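Local coordinates for protein mitochondrial association factor 1 (Toxoplasma gondii, PDB 6BXS) that is encoded at a locus required for manipulation of host mitochondria and adopts a macro-domain fold, a family often associated with ADP-ribose binding, at residues A[11-16]-A[21-26]; A[36-41]-A[213-218]. All blocks are in the same frame, centred on the assembly; numbering follows the deposited sequence.

Interaction 1 (A[11-16]-A[21-26]); sequences LRFTCL and VIFFGP
Leu11 and Val21 face each other as a hydrogen-bonded antiparallel pair, each using both its amide and its carbonyl. Val21 N donates to Leu11 O at 2.9 Å, and Leu11 N returns the bond to Val21 O at 3.0 Å; both are nearly straight at hydrogen. This pair is one rung of the hairpin formed by strands 8-13 and 19-24, with backbone bonds joining Phe13 to Arg19 and Phe23 to Leu9 on its two sides. Beyond Phe13 the chain turns: Leu16 N reaches Phe13 O at 3.1 Å, closing a 3-10 turn, while the amides of Thr14 and Cys15 are taken up by the two carboxylate oxygens of Glu272. Leu16 O receives Arg19 NH1.

No side-chain polar group joins the two segments; their side chains meet through carbon. The Phe13 and Phe23 rings meet edge against edge, CE1 of Phe13 lying 3.5 Å from CE1 of Phe23, with the planes inclined by 59°, so that no ring stack forms. CG2 of Val21, set anti to its carbonyl carbon, is directed at two partners: Phe13 CD1, at 3.7 Å, and Leu16 CD1, at 3.8 Å. Met269 of helix 263-276 packs on Phe13, and the Phe23 ring meets Phe256 with the planes almost parallel. The remaining edge of strand 19-24 bonds to strand 253-256 through Ile22 and Phe24. Because Leu11 and Val21 satisfy each other's amides and carbonyls and Glu272 meets the turn amides, Phe13 can pack on helix 263-276 and Leu16 on helix 230-248 at little polar cost.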
loop_
_atom_site.group_PDB
_atom_site.type_symbol
_atom_site.label_atom_id
_atom_site.label_comp_id
_atom_site.label_asym_id
_atom_site.label_seq_id
_atom_site.Cartn_x
_atom_site.Cartn_y
_atom_site.Cartn_z
ATOM N N LEU A 11 10.948 -6.375 -15.421
ATOM C CA LEU A 11 12.405 -6.372 -15.343
ATOM C C LEU A 11 12.885 -7.195 -14.154
ATOM O O LEU A 11 12.307 -7.129 -13.070
ATOM C CB LEU A 11 12.932 -4.939 -15.237
ATOM C CG LEU A 11 12.620 -4.023 -16.424
ATOM C CD1 LEU A 11 13.031 -2.593 -16.116
ATOM C CD2 LEU A 11 13.310 -4.514 -17.686
ATOM N N ARG A 12 13.949 -7.966 -14.364
ATOM C CA ARG A 12 14.501 -8.820 -13.320
ATOM C C ARG A 12 15.578 -8.086 -12.534
ATOM O O ARG A 12 16.394 -7.367 -13.109
ATOM C CB ARG A 12 15.076 -10.101 -13.922
ATOM C CG ARG A 12 15.654 -11.059 -12.895
ATOM C CD ARG A 12 15.662 -12.481 -13.427
ATOM N NE ARG A 12 14.303 -12.998 -13.576
ATOM C CZ ARG A 12 13.956 -13.988 -14.391
ATOM N NH1 ARG A 12 14.863 -14.585 -15.155
ATOM N NH2 ARG A 12 12.691 -14.381 -14.450
ATOM N N PHE A 13 15.573 -8.278 -11.218
ATOM C CA PHE A 13 16.486 -7.572 -10.328
ATOM C C PHE A 13 17.281 -8.543 -9.471
ATOM O O PHE A 13 16.725 -9.230 -8.615
ATOM C CB PHE A 13 15.707 -6.602 -9.440
ATOM C CG PHE A 13 15.133 -5.437 -10.185
ATOM C CD1 PHE A 13 13.907 -5.540 -10.821
ATOM C CD2 PHE A 13 15.824 -4.240 -10.261
ATOM C CE1 PHE A 13 13.380 -4.469 -11.512
ATOM C CE2 PHE A 13 15.300 -3.167 -10.948
ATOM C CZ PHE A 13 14.078 -3.281 -11.577
ATOM N N THR A 14 18.587 -8.595 -9.705
ATOM C CA THR A 14 19.457 -9.469 -8.937
ATOM C C THR A 14 19.656 -8.914 -7.530
ATOM O O THR A 14 20.002 -9.652 -6.608
ATOM C CB THR A 14 20.827 -9.654 -9.621
ATOM O OG1 THR A 14 21.581 -10.657 -8.931
ATOM C CG2 THR A 14 21.610 -8.354 -9.631
ATOM N N CYS A 15 19.440 -7.612 -7.367
ATOM C CA CYS A 15 19.517 -6.991 -6.048
ATOM C C CYS A 15 18.298 -7.356 -5.202
ATOM O O CYS A 15 18.270 -7.096 -3.999
ATOM C CB CYS A 15 19.637 -5.468 -6.168
ATOM S SG CYS A 15 18.143 -4.628 -6.752
ATOM N N LEU A 16 17.296 -7.958 -5.842
ATOM C CA LEU A 16 16.090 -8.417 -5.155
ATOM C C LEU A 16 15.951 -9.935 -5.246
ATOM O O LEU A 16 14.839 -10.463 -5.315
ATOM C CB LEU A 16 14.846 -7.750 -5.745
ATOM C CG LEU A 16 14.825 -6.218 -5.765
ATOM C CD1 LEU A 16 13.535 -5.718 -6.397
ATOM C CD2 LEU A 16 14.991 -5.647 -4.367
ATOM N N VAL A 21 10.054 -7.611 -11.352
ATOM C CA VAL A 21 9.186 -6.533 -10.894
ATOM C C VAL A 21 8.494 -5.905 -12.096
ATOM O O VAL A 21 9.123 -5.661 -13.128
ATOM C CB VAL A 21 9.966 -5.452 -10.126
ATOM C CG1 VAL A 21 9.023 -4.370 -9.624
ATOM C CG2 VAL A 21 10.728 -6.070 -8.964
ATOM N N ILE A 22 7.198 -5.656 -11.956
ATOM C CA ILE A 22 6.423 -5.008 -13.007
ATOM C C ILE A 22 6.374 -3.501 -12.792
ATOM O O ILE A 22 6.090 -3.031 -11.688
ATOM C CB ILE A 22 4.986 -5.558 -13.062
ATOM C CG1 ILE A 22 4.990 -6.985 -13.614
ATOM C CG2 ILE A 22 4.094 -4.677 -13.939
ATOM C CD1 ILE A 22 3.740 -7.767 -13.289
ATOM N N PHE A 23 6.646 -2.753 -13.859
ATOM C CA PHE A 23 6.497 -1.303 -13.851
ATOM C C PHE A 23 5.533 -0.893 -14.953
ATOM O O PHE A 23 5.918 -0.796 -16.118
ATOM C CB PHE A 23 7.845 -0.610 -14.042
ATOM C CG PHE A 23 8.862 -0.972 -13.003
ATOM C CD1 PHE A 23 9.677 -2.076 -13.174
ATOM C CD2 PHE A 23 9.005 -0.208 -11.857
ATOM C CE1 PHE A 23 10.616 -2.415 -12.222
ATOM C CE2 PHE A 23 9.944 -0.543 -10.900
ATOM C CZ PHE A 23 10.752 -1.649 -11.084
ATOM N N PHE A 24 4.279 -0.667 -14.583
ATOM C CA PHE A 24 3.255 -0.316 -15.559
ATOM C C PHE A 24 3.608 0.980 -16.270
ATOM O O PHE A 24 4.077 1.934 -15.647
ATOM C CB PHE A 24 1.885 -0.189 -14.889
ATOM C CG PHE A 24 1.275 -1.504 -14.502
ATOM C CD1 PHE A 24 0.708 -2.329 -15.461
ATOM C CD2 PHE A 24 1.261 -1.911 -13.180
ATOM C CE1 PHE A 24 0.143 -3.537 -15.108
ATOM C CE2 PHE A 24 0.696 -3.118 -12.820
ATOM C CZ PHE A 24 0.136 -3.933 -13.784
ATOM N N GLY A 25 3.391 1.001 -17.580
ATOM C CA GLY A 25 3.614 2.193 -18.375
ATOM C C GLY A 25 2.386 3.075 -18.313
ATOM O O GLY A 25 1.436 2.754 -17.598
ATOM N N PRO A 26 2.385 4.180 -19.073
ATOM C CA PRO A 26 1.266 5.124 -19.005
ATOM C C PRO A 26 -0.026 4.522 -19.542
ATOM O O PRO A 26 -0.008 3.889 -20.597
ATOM C CB PRO A 26 1.718 6.296 -19.891
ATOM C CG PRO A 26 3.104 5.977 -20.357
ATOM C CD PRO A 26 3.340 4.522 -20.139
#

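Interaction 2 (A[36-41]-A[213-218]). With SO4 (sulfate ion), chain E.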
loop_
_atom_site.group_PDB
_atom_site.type_symbol
_atom_site.label_atom_id
_atom_site.label_comp_id
_atom_site.label_asym_id
_atom_site.label_seq_id
_atom_site.Cartn_x
_atom_site.Cartn_y
_atom_site.Cartn_z
ATOM N N LEU A 36 -6.538 0.670 -10.304
ATOM C CA LEU A 36 -6.359 0.032 -9.005
ATOM C C LEU A 36 -6.461 -1.482 -9.134
ATOM O O LEU A 36 -5.647 -2.219 -8.578
ATOM C CB LEU A 36 -7.397 0.547 -8.006
ATOM C CG LEU A 36 -7.150 1.930 -7.394
ATOM C CD1 LEU A 36 -6.855 2.981 -8.448
ATOM C CD2 LEU A 36 -8.355 2.341 -6.564
ATOM N N TYR A 37 -7.464 -1.937 -9.879
ATOM C CA TYR A 37 -7.700 -3.364 -10.070
ATOM C C TYR A 37 -8.130 -3.652 -11.502
ATOM O O TYR A 37 -8.828 -2.852 -12.125
ATOM C CB TYR A 37 -8.765 -3.869 -9.096
ATOM C CG TYR A 37 -8.344 -3.812 -7.646
ATOM C CD1 TYR A 37 -8.541 -2.665 -6.889
ATOM C CD2 TYR A 37 -7.750 -4.908 -7.033
ATOM C CE1 TYR A 37 -8.156 -2.610 -5.562
ATOM C CE2 TYR A 37 -7.361 -4.861 -5.709
ATOM C CZ TYR A 37 -7.568 -3.711 -4.977
ATOM O OH TYR A 37 -7.182 -3.659 -3.657
ATOM N N ASP A 38 -7.708 -4.799 -12.018
ATOM C CA ASP A 38 -8.054 -5.198 -13.374
ATOM C C ASP A 38 -9.382 -5.953 -13.364
ATOM O O ASP A 38 -9.675 -6.672 -12.410
ATOM C CB ASP A 38 -6.945 -6.060 -13.978
ATOM C CG ASP A 38 -5.592 -5.370 -13.958
ATOM O OD1 ASP A 38 -5.550 -4.129 -14.090
ATOM O OD2 ASP A 38 -4.568 -6.069 -13.805
ATOM N N PRO A 39 -10.195 -5.789 -14.421
ATOM C CA PRO A 39 -11.501 -6.460 -14.468
ATOM C C PRO A 39 -11.401 -7.975 -14.639
ATOM O O PRO A 39 -12.332 -8.692 -14.266
ATOM C CB PRO A 39 -12.178 -5.822 -15.687
ATOM C CG PRO A 39 -11.062 -5.342 -16.540
ATOM C CD PRO A 39 -9.973 -4.929 -15.599
ATOM N N SER A 40 -10.287 -8.448 -15.192
ATOM C CA SER A 40 -10.082 -9.874 -15.424
ATOM C C SER A 40 -8.674 -10.292 -15.013
ATOM O O SER A 40 -7.827 -10.560 -15.863
ATOM C CB SER A 40 -10.326 -10.220 -16.895
ATOM O OG SER A 40 -11.670 -9.963 -17.259
ATOM N N PRO A 41 -8.422 -10.347 -13.697
ATOM C CA PRO A 41 -7.103 -10.723 -13.183
ATOM C C PRO A 41 -6.865 -12.227 -13.232
ATOM O O PRO A 41 -7.817 -13.002 -13.125
ATOM C CB PRO A 41 -7.145 -10.226 -11.739
ATOM C CG PRO A 41 -8.580 -10.354 -11.359
ATOM C CD PRO A 41 -9.376 -10.072 -12.608
ATOM N N ALA A 213 0.148 -10.932 -5.244
ATOM C CA ALA A 213 0.910 -9.793 -5.732
ATOM C C ALA A 213 0.438 -8.526 -5.036
ATOM O O ALA A 213 -0.699 -8.460 -4.567
ATOM C CB ALA A 213 0.763 -9.659 -7.236
ATOM N N ILE A 214 1.319 -7.532 -4.952
ATOM C CA ILE A 214 0.937 -6.222 -4.441
ATOM C C ILE A 214 1.236 -5.133 -5.466
ATOM O O ILE A 214 2.329 -5.072 -6.032
ATOM C CB ILE A 214 1.645 -5.891 -3.107
ATOM C CG1 ILE A 214 3.140 -6.204 -3.183
ATOM C CG2 ILE A 214 1.000 -6.673 -1.971
ATOM C CD1 ILE A 214 3.914 -5.750 -1.955
ATOM N N ARG A 215 0.237 -4.287 -5.703
ATOM C CA ARG A 215 0.350 -3.175 -6.638
ATOM C C ARG A 215 0.594 -1.882 -5.868
ATOM O O ARG A 215 -0.274 -1.419 -5.126
ATOM C CB ARG A 215 -0.915 -3.073 -7.493
ATOM C CG ARG A 215 -0.900 -1.959 -8.526
ATOM C CD ARG A 215 -2.039 -2.127 -9.524
ATOM N NE ARG A 215 -1.920 -3.371 -10.283
ATOM C CZ ARG A 215 -2.798 -3.789 -11.191
ATOM N NH1 ARG A 215 -3.877 -3.068 -11.466
ATOM N NH2 ARG A 215 -2.598 -4.936 -11.826
ATOM N N LEU A 216 1.779 -1.307 -6.054
ATOM C CA LEU A 216 2.234 -0.174 -5.254
ATOM C C LEU A 216 2.261 1.135 -6.038
ATOM O O LEU A 216 2.618 1.144 -7.217
ATOM C CB LEU A 216 3.639 -0.447 -4.711
ATOM C CG LEU A 216 3.814 -1.688 -3.839
ATOM C CD1 LEU A 216 5.281 -2.054 -3.712
ATOM C CD2 LEU A 216 3.207 -1.443 -2.477
ATOM N N PRO A 217 1.889 2.247 -5.386
ATOM C CA PRO A 217 2.223 3.557 -5.946
ATOM C C PRO A 217 3.631 3.951 -5.520
ATOM O O PRO A 217 4.250 3.211 -4.753
ATOM C CB PRO A 217 1.178 4.477 -5.320
ATOM C CG PRO A 217 0.951 3.873 -3.977
ATOM C CD PRO A 217 1.060 2.377 -4.172
ATOM N N LEU A 218 4.135 5.080 -6.003
ATOM C CA LEU A 218 5.353 5.646 -5.441
ATOM C C LEU A 218 4.977 6.402 -4.173
ATOM O O LEU A 218 4.521 7.544 -4.231
ATOM C CB LEU A 218 6.055 6.568 -6.434
ATOM C CG LEU A 218 7.340 7.216 -5.906
ATOM C CD1 LEU A 218 8.462 6.191 -5.787
ATOM C CD2 LEU A 218 7.753 8.380 -6.791
HETATM S S SO4 E . -10.224 1.078 -11.129
HETATM O O1 SO4 E . -11.384 1.396 -10.300
HETATM O O2 SO4 E . -9.160 2.043 -10.862
HETATM O O3 SO4 E . -10.592 1.142 -12.541
HETATM O O4 SO4 E . -9.756 -0.269 -10.812
#
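Asp38 and Arg215 join the loop to the strand through a two-pronged salt bridge. Arg215 presents the end of its guanidinium, NH2 bonding Asp38 OD2 at 3.0 Å and NH1 the longer bond to OD1, at 3.3 Å. Both acceptors lie close to the guanidinium plane, yet the nitrogens reach the carboxylate from above its own plane, the two groups being turned 46° apart. The arginine reaches the loop because CG stands anti to its backbone N (chi1 -179°) and the chain then runs out extended before bending at chi3.

This inner side is closely filled. Arg215 CD lies 3.7 Å from Leu36 O, and the guanidinium has further holds: NH1 also bonds Pro35 O, and NE bonds Gln255 OE1 of the adjacent strand. Such a network fixes the rotation of the buried group, and Asp38 probably offsets much of its charge. Strand 213-216 lies inside the mixed sheet of the macro domain, between the parallel strands 253-256 and 45-50, and the loop containing residues 36-41 precedes strand 45-50. Thr47 of that strand bonds Leu36 O, while the hydroxyl of Tyr37 bonds Val166 O.

Turned from the arginine, the backbone amides of the loop hold a sulfate instead. Leu36 N donates to sulfate O2 and Tyr37 N to sulfate O4, each at 3.0 Å. Arg29, Thr69 and His159 also bond this ion, probably acquired from the crystallisation liquor; Leu36 CD1 rests 3.5 Å from its O2. The loose part of the loop comes farther along, where Pro39 and Ser40 reach solvent and make no contact with 213-218.

How the interactions relate
Both contacts belong to the same mixed sheet but at different depths. Interaction 1 lies about 17 Å from the chain centre, in the hairpin at one border of the sheet, and joins neighbours in sequence by backbone bonds and hydrocarbon packing. Interaction 2, about 10 Å from the centre, ties an interior strand to a loop far away in sequence through a charged pair, with a bound anion on the loop's other side. Most touching residues are buried in each. Strand 253-256 lies between the strands of the two contacts, and they meet directly where Phe24 CZ packs 3.5 Å from Arg215 NH2.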